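Local structure of invasion protein InvA (Salmonella enterica, 2X49) at residues 202-207 and 216-221; 210-215 and 298-303; 20-25 and 124-129. The protein forms part of the inner-membrane export apparatus of a type III secretion system and takes part in invasion of the intestinal epithelium. All coordinates share one frame; numbering follows the deposited sequence.

Contact 1. Residues 202-207 and 216-221; sequences ALWAPR and EHIRGA
Trp-204 and His-217 mark the closest approach of the two backbones, with their CA atoms 7.1 Å apart and the chains running in roughly opposite directions. They belong to a helical hairpin: helix 194-204, a short connection, and helix 211-221. The hairpin lies in the helical part of the C-terminal domain of InvA. Its main contact here is an offset stack between the six-membered ring of Trp-204 and the imidazole of His-217. The centroids are 3.8 Å apart and the planes differ by only 6°. Both rings are set by the same choice of first torsion. In Trp-204 (chi1 -75°) and in His-217 (chi1 -67°), CG stands opposite the carbonyl carbon and beside the backbone N. This brings the two rings face to face. The two side chains cross at about a right angle although their rings lie nearly parallel. His-217 CB covers the five-membered ring of Trp-204, 3.6 Å from its centroid, a CH-pi contact over the face. On the opposite face of the indole, Leu-203 CG lies nearer the rim. Ile-218 adds a looser apolar touch, its CD1 being 4.4 Å from Trp-204 CB. Ile-218 also packs on Ala-200 and Leu-201, and on Leu-184 of helix 174-185. No hydrogen bond crosses the contact. The tightest approach across the stack is His-217 ND1 over Trp-204 CH2, at 3.4 Å.

Contact 2. Residues 210-215 and 298-303; sequences DVINLV and VRRFIK
Asp-210 OD2 receives two backbone N-H groups, from Ile-212 and Asn-213, the residues that meet Arg-300 across this contact. This is an N-cap at the start of helix 211-221. The bond from Asn-213 N is 3.0 Å long and almost straight (173°), and it meets OD2 nearly along the C-O axis. The bond from Ile-212 N, at 3.1 Å, is bent and weak. Asp-210 OD1 has its own partner, Ser-259 OG, so both carboxylate oxygens are engaged. The capped first turn faces the start of helix 299-306, which belongs to the part of the domain built round a parallel sheet. Arg-300 spans the gap. Its CG lies between the backbone N and the carbonyl carbon (chi1 66°), and its chain then runs extended from CG to NE. Ile-212 CG2 packs on this chain, 3.9 Å from Arg-300 CD. Phe-301, the next residue in the same helix, lies against the guanidinium of Arg-300, with CE2 3.5 Å above the centre of one face. Thr-260 of strand 260-262 also touches Arg-300. This is a surface contact. The carboxylate of Asp-210 is not in contact with Arg-300, though the opposite charges may attract weakly through the 6.8 Å between Asp-210 OD2 and Arg-300 NE. The amide of Asn-213 stands nearly perpendicular to the guanidinium, at 89°. Asn-213 OD1 comes to 3.6 Å from Arg-300 NH2, without a hydrogen bond.

Contact 3. Residues 20-25 and 124-129; sequences EDLEKA and NALDEL
With chi1 at -68° in Leu-22 and -72° in Leu-126, each CG points away from its own C=O carbon, and the methyl groups reach in between the two helices. The side chains meet at a slant. Their CD2 atoms, one from Leu-22 and one from Leu-126, are 3.9 Å apart. The other branch of Leu-126 is used as well: its CD1 lies 3.9 Å from Ala-25 CB. The fork of Leu-126 thus touches Leu-22 and Ala-25, three residues apart in the chain. Ala-25 is small, and its backbone comes nearest to that of Leu-126, with 8.8 Å between the two CA atoms. Phe-75, in a loop, touches both Leu-22 and Leu-126 and extends the apolar patch. The contact across the segments is purely apolar. Polar bonds occur elsewhere around the second helix. Asn-124 is its N-cap: OD1 accepts from Asp-127 N at 2.8 Å, with the donor almost in line with the side-chain carbonyl (166°). Further along, Glu-128 forms salt bridges to Arg-79, Arg-123 and Lys-288. Ala-25 O accepts from Arg-30 NH1. The arrangement is apolar helix-to-helix packing that joins helix 16-24, which follows strand 10-14 of the mixed sheet, to helix 125-139, which follows strand 122-124 of the antiparallel sheet.

In the fold
Contacts 1 and 2 share helix 211-221 and touch each other. Contact 1 joins it to the preceding helix 194-204 by a flat aromatic stack, and contact 2 joins its first turn to helix 299-306 by a long arginine side chain. The salt bridge from Glu-216 to Arg-299 ties the two together. Contact 3 lies on the opposite side of the chain's centre, its nearest atoms about 17 Å from contact 2 and about 21 Å from contact 1. It is partly buried and apolar. Contact 1 is also partly buried, whereas contact 2 is at the surface and mixes apolar with polar groups. Contacts 2 and 3 each include an N-capped helix.

Contact 1. Residues 202-207 and 216-221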
loop_
_atom_site.group_PDB
_atom_site.type_symbol
_atom_site.label_atom_id
_atom_site.label_comp_id
_atom_site.label_asym_id
_atom_site.label_seq_id
_atom_site.Cartn_x
_atom_site.Cartn_y
_atom_site.Cartn_z
ATOM N N ALA A 202 -5.392 -15.506 18.370
ATOM C CA ALA A 202 -5.670 -16.449 19.480
ATOM C C ALA A 202 -4.421 -16.606 20.315
ATOM O O ALA A 202 -4.494 -16.850 21.546
ATOM C CB ALA A 202 -6.140 -17.817 18.982
ATOM N N LEU A 203 -3.287 -16.449 19.654
ATOM C CA LEU A 203 -1.949 -16.580 20.293
ATOM C C LEU A 203 -1.567 -15.320 21.061
ATOM O O LEU A 203 -1.073 -15.385 22.223
ATOM C CB LEU A 203 -0.870 -16.956 19.265
ATOM C CG LEU A 203 0.554 -17.202 19.761
ATOM C CD1 LEU A 203 0.566 -18.396 20.730
ATOM C CD2 LEU A 203 1.551 -17.414 18.607
ATOM N N TRP A 204 -1.816 -14.175 20.456
ATOM C CA TRP A 204 -1.270 -12.906 20.941
ATOM C C TRP A 204 -2.221 -12.052 21.740
ATOM O O TRP A 204 -1.828 -11.358 22.681
ATOM C CB TRP A 204 -0.681 -12.105 19.767
ATOM C CG TRP A 204 0.635 -12.669 19.301
ATOM C CD1 TRP A 204 0.844 -13.372 18.135
ATOM C CD2 TRP A 204 1.904 -12.568 19.931
ATOM N NE1 TRP A 204 2.149 -13.713 18.018
ATOM C CE2 TRP A 204 2.834 -13.225 19.096
ATOM C CE3 TRP A 204 2.358 -11.970 21.102
ATOM C CZ2 TRP A 204 4.172 -13.319 19.409
ATOM C CZ3 TRP A 204 3.709 -12.064 21.398
ATOM C CH2 TRP A 204 4.585 -12.738 20.562
ATOM N N ALA A 205 -3.482 -12.115 21.378
ATOM C CA ALA A 205 -4.486 -11.250 22.032
ATOM C C ALA A 205 -4.603 -11.498 23.545
ATOM O O ALA A 205 -4.895 -10.565 24.272
ATOM C CB ALA A 205 -5.878 -11.356 21.338
ATOM N N PRO A 206 -4.426 -12.740 24.000
ATOM C CA PRO A 206 -4.520 -12.912 25.458
ATOM C C PRO A 206 -3.541 -12.100 26.234
ATOM O O PRO A 206 -3.788 -11.729 27.383
ATOM C CB PRO A 206 -4.157 -14.381 25.646
ATOM C CG PRO A 206 -4.662 -15.020 24.372
ATOM C CD PRO A 206 -4.238 -14.037 23.333
ATOM N N ARG A 207 -2.387 -11.932 25.633
ATOM C CA ARG A 207 -1.241 -11.294 26.298
ATOM C C ARG A 207 -0.944 -9.834 25.979
ATOM O O ARG A 207 -0.257 -9.153 26.737
ATOM C CB ARG A 207 0.029 -12.093 26.020
ATOM C CG ARG A 207 0.027 -13.425 26.688
ATOM C CD ARG A 207 1.419 -13.967 26.807
ATOM N NE ARG A 207 1.403 -15.385 27.112
ATOM C CZ ARG A 207 2.431 -16.050 27.590
ATOM N NH1 ARG A 207 3.550 -15.413 27.901
ATOM N NH2 ARG A 207 2.339 -17.339 27.793
ATOM N N GLU A 216 1.651 -5.336 15.477
ATOM C CA GLU A 216 3.018 -5.677 15.094
ATOM C C GLU A 216 3.232 -7.201 15.169
ATOM O O GLU A 216 3.975 -7.818 14.373
ATOM C CB GLU A 216 4.038 -4.897 15.933
ATOM C CG GLU A 216 5.341 -4.741 15.235
ATOM C CD GLU A 216 5.289 -3.891 13.939
ATOM O OE1 GLU A 216 4.267 -3.194 13.643
ATOM O OE2 GLU A 216 6.309 -3.893 13.216
ATOM N N HIS A 217 2.665 -7.808 16.212
ATOM C CA HIS A 217 2.791 -9.239 16.372
ATOM C C HIS A 217 2.062 -10.000 15.268
ATOM O O HIS A 217 2.517 -11.045 14.772
ATOM C CB HIS A 217 2.331 -9.720 17.756
ATOM C CG HIS A 217 3.205 -9.266 18.885
ATOM N ND1 HIS A 217 4.521 -9.656 19.014
ATOM C CD2 HIS A 217 2.938 -8.498 19.973
ATOM C CE1 HIS A 217 5.045 -9.111 20.100
ATOM N NE2 HIS A 217 4.095 -8.422 20.713
ATOM N N ILE A 218 0.903 -9.476 14.919
ATOM C CA ILE A 218 0.069 -10.076 13.861
ATOM C C ILE A 218 0.826 -10.011 12.519
ATOM O O ILE A 218 0.927 -10.988 11.764
ATOM C CB ILE A 218 -1.340 -9.468 13.741
ATOM C CG1 ILE A 218 -2.109 -9.583 15.074
ATOM C CG2 ILE A 218 -2.112 -10.118 12.614
ATOM C CD1 ILE A 218 -2.016 -10.923 15.723
ATOM N N ARG A 219 1.427 -8.861 12.287
ATOM C CA ARG A 219 2.233 -8.656 11.044
ATOM C C ARG A 219 3.297 -9.717 11.009
ATOM O O ARG A 219 3.607 -10.341 9.994
ATOM C CB ARG A 219 2.880 -7.283 10.988
ATOM C CG ARG A 219 1.960 -6.164 10.648
ATOM C CD ARG A 219 2.735 -4.899 10.551
ATOM N NE ARG A 219 3.755 -4.893 9.497
ATOM C CZ ARG A 219 3.583 -4.317 8.304
ATOM N NH1 ARG A 219 2.431 -3.668 8.022
ATOM N NH2 ARG A 219 4.572 -4.364 7.402
ATOM N N GLY A 220 3.914 -9.924 12.156
ATOM C CA GLY A 220 4.973 -10.949 12.238
ATOM C C GLY A 220 4.493 -12.367 11.874
ATOM O O GLY A 220 5.164 -13.167 11.203
ATOM N N ALA A 221 3.317 -12.678 12.364
ATOM C CA ALA A 221 2.723 -13.991 12.134
ATOM C C ALA A 221 2.446 -14.168 10.653
ATOM O O ALA A 221 2.515 -15.256 10.096
ATOM C CB ALA A 221 1.415 -14.193 12.939
#

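Contact 2. Residues 210-215 and 298-303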
loop_
_atom_site.group_PDB
_atom_site.type_symbol
_atom_site.label_atom_id
_atom_site.label_comp_id
_atom_site.label_asym_id
_atom_site.label_seq_id
_atom_site.Cartn_x
_atom_site.Cartn_y
_atom_site.Cartn_z
ATOM N N ASP A 210 -2.548 -3.722 24.056
ATOM C CA ASP A 210 -2.266 -2.444 23.343
ATOM C C ASP A 210 -2.360 -2.714 21.847
ATOM O O ASP A 210 -1.695 -3.583 21.295
ATOM C CB ASP A 210 -0.890 -1.902 23.702
ATOM C CG ASP A 210 -0.512 -0.656 22.915
ATOM O OD1 ASP A 210 -0.631 0.464 23.483
ATOM O OD2 ASP A 210 -0.068 -0.784 21.760
ATOM N N VAL A 211 -3.222 -1.978 21.177
ATOM C CA VAL A 211 -3.543 -2.343 19.792
ATOM C C VAL A 211 -2.371 -2.223 18.818
ATOM O O VAL A 211 -2.254 -3.006 17.887
ATOM C CB VAL A 211 -4.770 -1.565 19.231
ATOM C CG1 VAL A 211 -4.441 -0.121 18.973
ATOM C CG2 VAL A 211 -5.225 -2.219 17.968
ATOM N N ILE A 212 -1.520 -1.247 19.052
ATOM C CA ILE A 212 -0.389 -0.979 18.111
ATOM C C ILE A 212 0.572 -2.146 18.194
ATOM O O ILE A 212 0.993 -2.753 17.196
ATOM C CB ILE A 212 0.335 0.282 18.413
ATOM C CG1 ILE A 212 -0.595 1.459 18.180
ATOM C CG2 ILE A 212 1.554 0.471 17.511
ATOM C CD1 ILE A 212 -1.353 1.334 16.966
ATOM N N ASN A 213 0.878 -2.440 19.430
ATOM C CA ASN A 213 1.787 -3.539 19.734
ATOM C C ASN A 213 1.223 -4.836 19.160
ATOM O O ASN A 213 1.902 -5.605 18.560
ATOM C CB ASN A 213 2.054 -3.662 21.245
ATOM C CG ASN A 213 2.904 -2.531 21.779
ATOM O OD1 ASN A 213 3.429 -1.723 21.021
ATOM N ND2 ASN A 213 3.044 -2.468 23.106
ATOM N N LEU A 214 -0.064 -5.078 19.393
ATOM C CA LEU A 214 -0.724 -6.300 18.908
ATOM C C LEU A 214 -0.592 -6.445 17.388
ATOM O O LEU A 214 -0.326 -7.542 16.852
ATOM C CB LEU A 214 -2.224 -6.343 19.342
ATOM C CG LEU A 214 -3.042 -7.554 18.904
ATOM C CD1 LEU A 214 -2.418 -8.830 19.482
ATOM C CD2 LEU A 214 -4.548 -7.414 19.234
ATOM N N VAL A 215 -0.849 -5.353 16.691
ATOM C CA VAL A 215 -0.741 -5.346 15.232
ATOM C C VAL A 215 0.644 -5.780 14.770
ATOM O O VAL A 215 0.777 -6.563 13.847
ATOM C CB VAL A 215 -1.116 -3.972 14.570
ATOM C CG1 VAL A 215 -0.686 -3.986 13.112
ATOM C CG2 VAL A 215 -2.599 -3.787 14.661
ATOM N N VAL A 298 12.089 -0.695 15.103
ATOM C CA VAL A 298 11.853 0.699 14.683
ATOM C C VAL A 298 10.808 0.838 13.542
ATOM O O VAL A 298 10.337 1.952 13.210
ATOM C CB VAL A 298 13.160 1.430 14.300
ATOM C CG1 VAL A 298 14.065 1.631 15.547
ATOM C CG2 VAL A 298 13.865 0.713 13.153
ATOM N N ARG A 299 10.458 -0.293 12.936
ATOM C CA ARG A 299 9.589 -0.313 11.718
ATOM C C ARG A 299 8.341 0.589 11.829
ATOM O O ARG A 299 8.144 1.503 11.017
ATOM C CB ARG A 299 9.130 -1.748 11.357
ATOM C CG ARG A 299 8.486 -1.890 9.955
ATOM C CD ARG A 299 7.425 -2.929 9.907
ATOM N NE ARG A 299 6.227 -2.630 10.681
ATOM C CZ ARG A 299 5.217 -1.855 10.310
ATOM N NH1 ARG A 299 5.222 -1.272 9.111
ATOM N NH2 ARG A 299 4.195 -1.650 11.143
ATOM N N ARG A 300 7.549 0.355 12.873
ATOM C CA ARG A 300 6.256 1.035 12.968
ATOM C C ARG A 300 6.431 2.528 13.203
ATOM O O ARG A 300 5.583 3.359 12.795
ATOM C CB ARG A 300 5.354 0.409 14.038
ATOM C CG ARG A 300 5.820 0.528 15.455
ATOM C CD ARG A 300 5.078 -0.529 16.262
ATOM N NE ARG A 300 5.394 -0.479 17.684
ATOM C CZ ARG A 300 6.424 -1.114 18.244
ATOM N NH1 ARG A 300 7.221 -1.870 17.512
ATOM N NH2 ARG A 300 6.642 -1.008 19.562
ATOM N N PHE A 301 7.531 2.891 13.858
ATOM C CA PHE A 301 7.808 4.306 14.187
ATOM C C PHE A 301 8.269 5.084 12.974
ATOM O O PHE A 301 7.930 6.259 12.801
ATOM C CB PHE A 301 8.814 4.433 15.338
ATOM C CG PHE A 301 8.335 3.717 16.576
ATOM C CD1 PHE A 301 7.284 4.240 17.323
ATOM C CD2 PHE A 301 8.873 2.475 16.953
ATOM C CE1 PHE A 301 6.799 3.561 18.461
ATOM C CE2 PHE A 301 8.382 1.797 18.088
ATOM C CZ PHE A 301 7.355 2.352 18.834
ATOM N N ILE A 302 9.096 4.424 12.182
ATOM C CA ILE A 302 9.546 5.004 10.916
ATOM C C ILE A 302 8.345 5.235 9.996
ATOM O O ILE A 302 8.226 6.300 9.398
ATOM C CB ILE A 302 10.641 4.185 10.243
ATOM C CG1 ILE A 302 11.896 4.249 11.098
ATOM C CG2 ILE A 302 10.940 4.725 8.823
ATOM C CD1 ILE A 302 12.957 3.190 10.736
ATOM N N LYS A 303 7.458 4.253 9.931
ATOM C CA LYS A 303 6.216 4.363 9.113
ATOM C C LYS A 303 5.409 5.592 9.554
ATOM O O LYS A 303 5.102 6.470 8.746
ATOM C CB LYS A 303 5.364 3.089 9.076
ATOM C CG LYS A 303 3.949 3.292 8.509
ATOM C CD LYS A 303 3.932 3.473 6.980
ATOM C CE LYS A 303 2.523 3.740 6.455
ATOM N NZ LYS A 303 2.462 4.133 5.041
#

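Contact 3. Residues 20-25 and 124-129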
loop_
_atom_site.group_PDB
_atom_site.type_symbol
_atom_site.label_atom_id
_atom_site.label_comp_id
_atom_site.label_asym_id
_atom_site.label_seq_id
_atom_site.Cartn_x
_atom_site.Cartn_y
_atom_site.Cartn_z
ATOM N N GLU A 20 -15.877 5.828 -22.961
ATOM C CA GLU A 20 -16.471 4.658 -23.638
ATOM C C GLU A 20 -15.496 3.473 -23.522
ATOM O O GLU A 20 -15.889 2.344 -23.263
ATOM C CB GLU A 20 -16.848 4.960 -25.091
ATOM C CG GLU A 20 -17.414 3.806 -25.812
ATOM C CD GLU A 20 -17.907 4.183 -27.225
ATOM O OE1 GLU A 20 -17.321 5.098 -27.838
ATOM O OE2 GLU A 20 -18.836 3.533 -27.729
ATOM N N ASP A 21 -14.225 3.752 -23.729
ATOM C CA ASP A 21 -13.187 2.697 -23.657
ATOM C C ASP A 21 -13.038 2.100 -22.258
ATOM O O ASP A 21 -12.823 0.924 -22.123
ATOM C CB ASP A 21 -11.821 3.170 -24.124
ATOM C CG ASP A 21 -11.735 3.267 -25.624
ATOM O OD1 ASP A 21 -12.682 2.864 -26.342
ATOM O OD2 ASP A 21 -10.694 3.769 -26.093
ATOM N N LEU A 22 -13.270 2.928 -21.247
ATOM C CA LEU A 22 -13.114 2.520 -19.833
ATOM C C LEU A 22 -14.322 1.711 -19.408
ATOM O O LEU A 22 -14.219 0.709 -18.691
ATOM C CB LEU A 22 -12.882 3.742 -18.913
ATOM C CG LEU A 22 -11.534 4.433 -19.142
ATOM C CD1 LEU A 22 -11.466 5.755 -18.324
ATOM C CD2 LEU A 22 -10.308 3.531 -18.846
ATOM N N GLU A 23 -15.444 2.051 -19.974
ATOM C CA GLU A 23 -16.616 1.184 -19.874
ATOM C C GLU A 23 -16.415 -0.175 -20.515
ATOM O O GLU A 23 -16.812 -1.222 -19.984
ATOM C CB GLU A 23 -17.889 1.830 -20.441
ATOM C CG GLU A 23 -18.293 3.017 -19.607
ATOM C CD GLU A 23 -19.401 3.842 -20.233
ATOM O OE1 GLU A 23 -19.836 3.543 -21.365
ATOM O OE2 GLU A 23 -19.842 4.793 -19.563
ATOM N N LYS A 24 -15.847 -0.167 -21.714
ATOM C CA LYS A 24 -15.657 -1.426 -22.435
ATOM C C LYS A 24 -14.689 -2.325 -21.715
ATOM O O LYS A 24 -14.802 -3.544 -21.767
ATOM C CB LYS A 24 -15.182 -1.210 -23.872
ATOM C CG LYS A 24 -16.259 -0.626 -24.722
ATOM C CD LYS A 24 -15.723 -0.099 -26.051
ATOM C CE LYS A 24 -16.837 -0.055 -27.074
ATOM N NZ LYS A 24 -16.334 0.433 -28.397
ATOM N N ALA A 25 -13.740 -1.671 -21.071
ATOM C CA ALA A 25 -12.657 -2.372 -20.326
ATOM C C ALA A 25 -13.140 -2.832 -18.953
ATOM O O ALA A 25 -12.474 -3.556 -18.245
ATOM C CB ALA A 25 -11.456 -1.494 -20.169
ATOM N N ASN A 124 1.393 -2.435 -18.430
ATOM C CA ASN A 124 0.362 -1.754 -19.221
ATOM C C ASN A 124 -0.428 -0.766 -18.426
ATOM O O ASN A 124 -0.484 -0.778 -17.180
ATOM C CB ASN A 124 -0.563 -2.707 -19.967
ATOM C CG ASN A 124 -1.497 -3.454 -19.093
ATOM O OD1 ASN A 124 -2.200 -2.887 -18.255
ATOM N ND2 ASN A 124 -1.574 -4.767 -19.329
ATOM N N ALA A 125 -1.024 0.132 -19.172
ATOM C CA ALA A 125 -1.581 1.331 -18.612
ATOM C C ALA A 125 -2.748 1.059 -17.629
ATOM O O ALA A 125 -2.822 1.667 -16.539
ATOM C CB ALA A 125 -1.938 2.375 -19.673
ATOM N N LEU A 126 -3.615 0.118 -17.980
ATOM C CA LEU A 126 -4.796 -0.206 -17.120
ATOM C C LEU A 126 -4.342 -0.929 -15.838
ATOM O O LEU A 126 -4.895 -0.748 -14.755
ATOM C CB LEU A 126 -5.869 -0.963 -17.897
ATOM C CG LEU A 126 -6.649 -0.119 -18.910
ATOM C CD1 LEU A 126 -7.664 -0.987 -19.689
ATOM C CD2 LEU A 126 -7.344 1.061 -18.259
ATOM N N ASP A 127 -3.259 -1.682 -15.964
ATOM C CA ASP A 127 -2.664 -2.374 -14.813
ATOM C C ASP A 127 -2.033 -1.393 -13.849
ATOM O O ASP A 127 -2.091 -1.553 -12.628
ATOM C CB ASP A 127 -1.636 -3.420 -15.243
ATOM C CG ASP A 127 -2.293 -4.681 -15.806
ATOM O OD1 ASP A 127 -3.512 -4.918 -15.574
ATOM O OD2 ASP A 127 -1.595 -5.458 -16.490
ATOM N N GLU A 128 -1.420 -0.371 -14.413
ATOM C CA GLU A 128 -0.822 0.692 -13.600
ATOM C C GLU A 128 -1.943 1.485 -12.886
ATOM O O GLU A 128 -1.846 1.802 -11.719
ATOM C CB GLU A 128 0.075 1.620 -14.438
ATOM C CG GLU A 128 0.583 2.831 -13.656
ATOM C CD GLU A 128 1.666 2.506 -12.627
ATOM O OE1 GLU A 128 2.020 1.317 -12.421
ATOM O OE2 GLU A 128 2.165 3.473 -12.013
ATOM N N LEU A 129 -3.025 1.727 -13.584
ATOM C CA LEU A 129 -4.123 2.539 -13.037
ATOM C C LEU A 129 -4.751 1.795 -11.860
ATOM O O LEU A 129 -4.980 2.345 -10.808
ATOM C CB LEU A 129 -5.200 2.795 -14.082
ATOM C CG LEU A 129 -6.464 3.531 -13.558
ATOM C CD1 LEU A 129 -6.132 4.827 -12.868
ATOM C CD2 LEU A 129 -7.416 3.750 -14.704
#